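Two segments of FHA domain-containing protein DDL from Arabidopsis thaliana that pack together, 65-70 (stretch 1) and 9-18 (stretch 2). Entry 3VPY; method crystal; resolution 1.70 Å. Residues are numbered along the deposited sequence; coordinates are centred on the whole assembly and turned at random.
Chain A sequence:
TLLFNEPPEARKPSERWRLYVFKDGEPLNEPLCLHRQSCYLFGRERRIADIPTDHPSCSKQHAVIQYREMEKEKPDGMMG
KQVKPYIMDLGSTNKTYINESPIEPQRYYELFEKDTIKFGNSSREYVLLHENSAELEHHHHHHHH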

# COMPACT_ATOMS: atom_id res chain seq x y z
N ILE A 65 0.44 -5.38 0.69
CA ILE A 65 -0.44 -4.24 0.96
C ILE A 65 -1.86 -4.78 0.90
O ILE A 65 -2.29 -5.31 -0.14
CB ILE A 65 -0.22 -3.04 0.00
CG1 ILE A 65 1.14 -2.40 0.33
CG2 ILE A 65 -1.36 -2.01 0.16
CD1 ILE A 65 1.60 -1.27 -0.61
N GLN A 66 -2.54 -4.69 2.04
CA GLN A 66 -3.85 -5.28 2.25
C GLN A 66 -4.85 -4.16 2.43
O GLN A 66 -4.65 -3.32 3.32
CB GLN A 66 -3.83 -6.13 3.52
CG GLN A 66 -5.20 -6.70 3.88
CD GLN A 66 -5.63 -7.78 2.91
OE1 GLN A 66 -4.94 -8.80 2.76
NE2 GLN A 66 -6.75 -7.56 2.23
N TYR A 67 -5.87 -4.13 1.59
CA TYR A 67 -7.00 -3.21 1.78
C TYR A 67 -7.98 -3.79 2.78
O TYR A 67 -8.28 -4.97 2.72
CB TYR A 67 -7.68 -2.87 0.42
CG TYR A 67 -6.79 -1.97 -0.39
CD1 TYR A 67 -6.73 -0.61 -0.12
CD2 TYR A 67 -5.95 -2.49 -1.37
CE1 TYR A 67 -5.85 0.22 -0.81
CE2 TYR A 67 -5.07 -1.66 -2.07
CZ TYR A 67 -5.04 -0.31 -1.79
OH TYR A 67 -4.16 0.51 -2.47
N ARG A 68 -8.41 -2.95 3.73
CA ARG A 68 -9.30 -3.32 4.83
C ARG A 68 -10.42 -2.30 5.00
O ARG A 68 -10.18 -1.08 5.01
CB ARG A 68 -8.50 -3.42 6.14
CG ARG A 68 -7.43 -4.52 6.15
CD ARG A 68 -6.48 -4.33 7.33
NE ARG A 68 -7.19 -4.56 8.60
CZ ARG A 68 -6.87 -4.00 9.77
NH1 ARG A 68 -5.86 -3.15 9.86
NH2 ARG A 68 -7.60 -4.26 10.85
N GLU A 69 -11.65 -2.81 5.12
CA GLU A 69 -12.80 -1.96 5.39
C GLU A 69 -12.86 -1.68 6.88
O GLU A 69 -12.97 -2.61 7.71
CB GLU A 69 -14.09 -2.65 4.91
CG GLU A 69 -15.30 -1.74 4.86
CD GLU A 69 -16.54 -2.48 4.36
OE1 GLU A 69 -17.03 -3.39 5.06
OE2 GLU A 69 -17.00 -2.16 3.25
N MSE A 70 -12.80 -0.39 7.23
CA MSE A 70 -12.82 0.05 8.64
C MSE A 70 -13.88 1.11 8.84
O MSE A 70 -14.41 1.65 7.88
CB MSE A 70 -11.47 0.67 9.00
CG MSE A 70 -10.26 -0.13 8.57
SE MSE A 70 -10.12 -1.80 9.57
CE MSE A 70 -9.54 -1.07 11.29
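Stretch 2, residues 9-18: EARKPSERWR

Stretch 1 is extended throughout, with phi/psi values in the beta region, and belongs to a strand that continues beyond both ends. Stretch 2 is mostly irregular. The nearest CA pairs are R68 CA with A10 CA at 4.5 Å and E69 CA with E9 CA at 5.3 Å; further on, P13 and W17 meet Y67. As numbering rises in stretch 2 the partners fall from E69 towards Y67, so the order is reversed at this end, but stretch 2 passes obliquely across the strand and does not run antiparallel along it.

One short, nearly linear backbone hydrogen bond accompanies this pairing: E69 N donates to E9 O at 2.8 Å and 174°. The return link is poorer, since R11 N reaches Y67 O at 3.5 Å, a weak bond. A10 CA approaches the same Y67 O at 3.3 Å, a CA-H...O contact with 157° at the hydrogen. Y67 O also accepts from Q66 NE2 at 3.0 Å, and that amide nitrogen lies 3.3 Å from A10 CB.

Among the side chains, E9 points toward the strand and its carboxylate meets the edge of the R68 guanidinium. R68 NE to E9 OE2 is 2.8 Å at 155°, a salt bridge, whereas R68 NH2 to the same E9 OE2 is a weak bond of 3.3 Å. E69 and R11 pair more loosely: E69 OE1 lies 3.7 Å from R11 NH2, well out of the guanidinium plane, so the attraction is one of charge. Their aliphatic parts touch, E69 CB to R11 CG at 3.7 Å.

Y67 gives the strand its largest buried area here, 112 Å². P13 covers one face of its ring, with P13 CG 3.6 Å from the centroid and 4° off the normal, a CH-pi contact. Y67 CE1 meets W17 CD1 at 3.8 Å; the Y67 ring and the five-membered ring of W17 are oblique, their planes at 41°.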

# COMPACT_ATOMS: atom_id res chain seq x y z
N GLU A 9 -12.24 -8.54 6.78
CA GLU A 9 -12.61 -7.17 6.40
C GLU A 9 -11.97 -6.71 5.08
O GLU A 9 -12.10 -5.55 4.69
CB GLU A 9 -12.30 -6.19 7.55
CG GLU A 9 -10.81 -5.93 7.81
CD GLU A 9 -10.15 -6.92 8.76
OE1 GLU A 9 -10.77 -7.94 9.13
OE2 GLU A 9 -9.00 -6.66 9.15
N ALA A 10 -11.26 -7.62 4.42
CA ALA A 10 -10.63 -7.31 3.13
C ALA A 10 -11.69 -6.89 2.11
O ALA A 10 -12.73 -7.55 1.98
CB ALA A 10 -9.88 -8.50 2.60
N ARG A 11 -11.40 -5.80 1.40
CA ARG A 11 -12.28 -5.30 0.34
C ARG A 11 -11.43 -4.57 -0.69
O ARG A 11 -10.42 -3.95 -0.35
CB ARG A 11 -13.34 -4.31 0.86
CG ARG A 11 -14.30 -4.82 1.91
CD ARG A 11 -15.39 -5.72 1.37
NE ARG A 11 -16.36 -5.99 2.44
CZ ARG A 11 -16.21 -6.89 3.41
NH1 ARG A 11 -15.13 -7.66 3.48
NH2 ARG A 11 -17.16 -7.04 4.33
N LYS A 12 -11.85 -4.65 -1.96
CA LYS A 12 -11.26 -3.84 -3.00
C LYS A 12 -11.56 -2.36 -2.72
O LYS A 12 -12.71 -2.02 -2.40
CB LYS A 12 -11.85 -4.27 -4.36
CG LYS A 12 -11.12 -3.74 -5.56
CD LYS A 12 -11.49 -4.53 -6.83
CE LYS A 12 -11.57 -3.59 -8.05
NZ LYS A 12 -11.39 -4.20 -9.44
N PRO A 13 -10.55 -1.49 -2.84
CA PRO A 13 -10.80 -0.05 -2.62
C PRO A 13 -11.54 0.59 -3.79
O PRO A 13 -11.52 0.04 -4.91
CB PRO A 13 -9.38 0.54 -2.54
CG PRO A 13 -8.57 -0.36 -3.39
CD PRO A 13 -9.15 -1.75 -3.23
N SER A 14 -12.16 1.74 -3.53
CA SER A 14 -12.70 2.60 -4.59
C SER A 14 -11.77 3.77 -4.94
O SER A 14 -11.71 4.20 -6.09
CB SER A 14 -14.10 3.11 -4.21
OG SER A 14 -14.07 3.80 -2.97
N GLU A 15 -11.03 4.28 -3.95
CA GLU A 15 -9.99 5.27 -4.21
C GLU A 15 -8.93 4.72 -5.16
O GLU A 15 -8.52 3.57 -5.02
CB GLU A 15 -9.32 5.68 -2.90
CG GLU A 15 -10.17 6.59 -2.05
CD GLU A 15 -9.72 8.04 -2.14
OE1 GLU A 15 -9.51 8.55 -3.27
OE2 GLU A 15 -9.57 8.65 -1.07
N ARG A 16 -8.48 5.55 -6.10
CA ARG A 16 -7.56 5.09 -7.14
C ARG A 16 -6.10 5.13 -6.70
O ARG A 16 -5.24 5.80 -7.29
CB ARG A 16 -7.78 5.86 -8.46
CG ARG A 16 -9.16 5.65 -9.05
CD ARG A 16 -9.24 6.07 -10.52
NE ARG A 16 -10.44 5.51 -11.15
CZ ARG A 16 -11.62 6.12 -11.24
NH1 ARG A 16 -11.79 7.36 -10.78
NH2 ARG A 16 -12.63 5.50 -11.80
N TRP A 17 -5.79 4.38 -5.65
CA TRP A 17 -4.42 4.34 -5.16
C TRP A 17 -3.48 3.78 -6.23
O TRP A 17 -3.80 2.80 -6.91
CB TRP A 17 -4.34 3.43 -3.95
CG TRP A 17 -5.06 3.93 -2.76
CD1 TRP A 17 -6.33 3.60 -2.38
CD2 TRP A 17 -4.58 4.87 -1.79
NE1 TRP A 17 -6.66 4.26 -1.20
CE2 TRP A 17 -5.59 5.03 -0.82
CE3 TRP A 17 -3.37 5.57 -1.64
CZ2 TRP A 17 -5.45 5.89 0.28
CZ3 TRP A 17 -3.22 6.42 -0.54
CH2 TRP A 17 -4.26 6.56 0.41
N ARG A 18 -2.33 4.42 -6.38
CA ARG A 18 -1.30 3.97 -7.31
C ARG A 18 0.04 4.05 -6.62
O ARG A 18 0.20 4.79 -5.67
CB ARG A 18 -1.29 4.82 -8.58
CG ARG A 18 -2.59 4.74 -9.40
CD ARG A 18 -2.38 5.23 -10.81
NE ARG A 18 -2.28 6.69 -10.88
CZ ARG A 18 -2.09 7.36 -12.02
NH1 ARG A 18 -1.95 6.69 -13.16
NH2 ARG A 18 -2.02 8.68 -12.03
O HOH W 1 -19.42 -4.46 4.44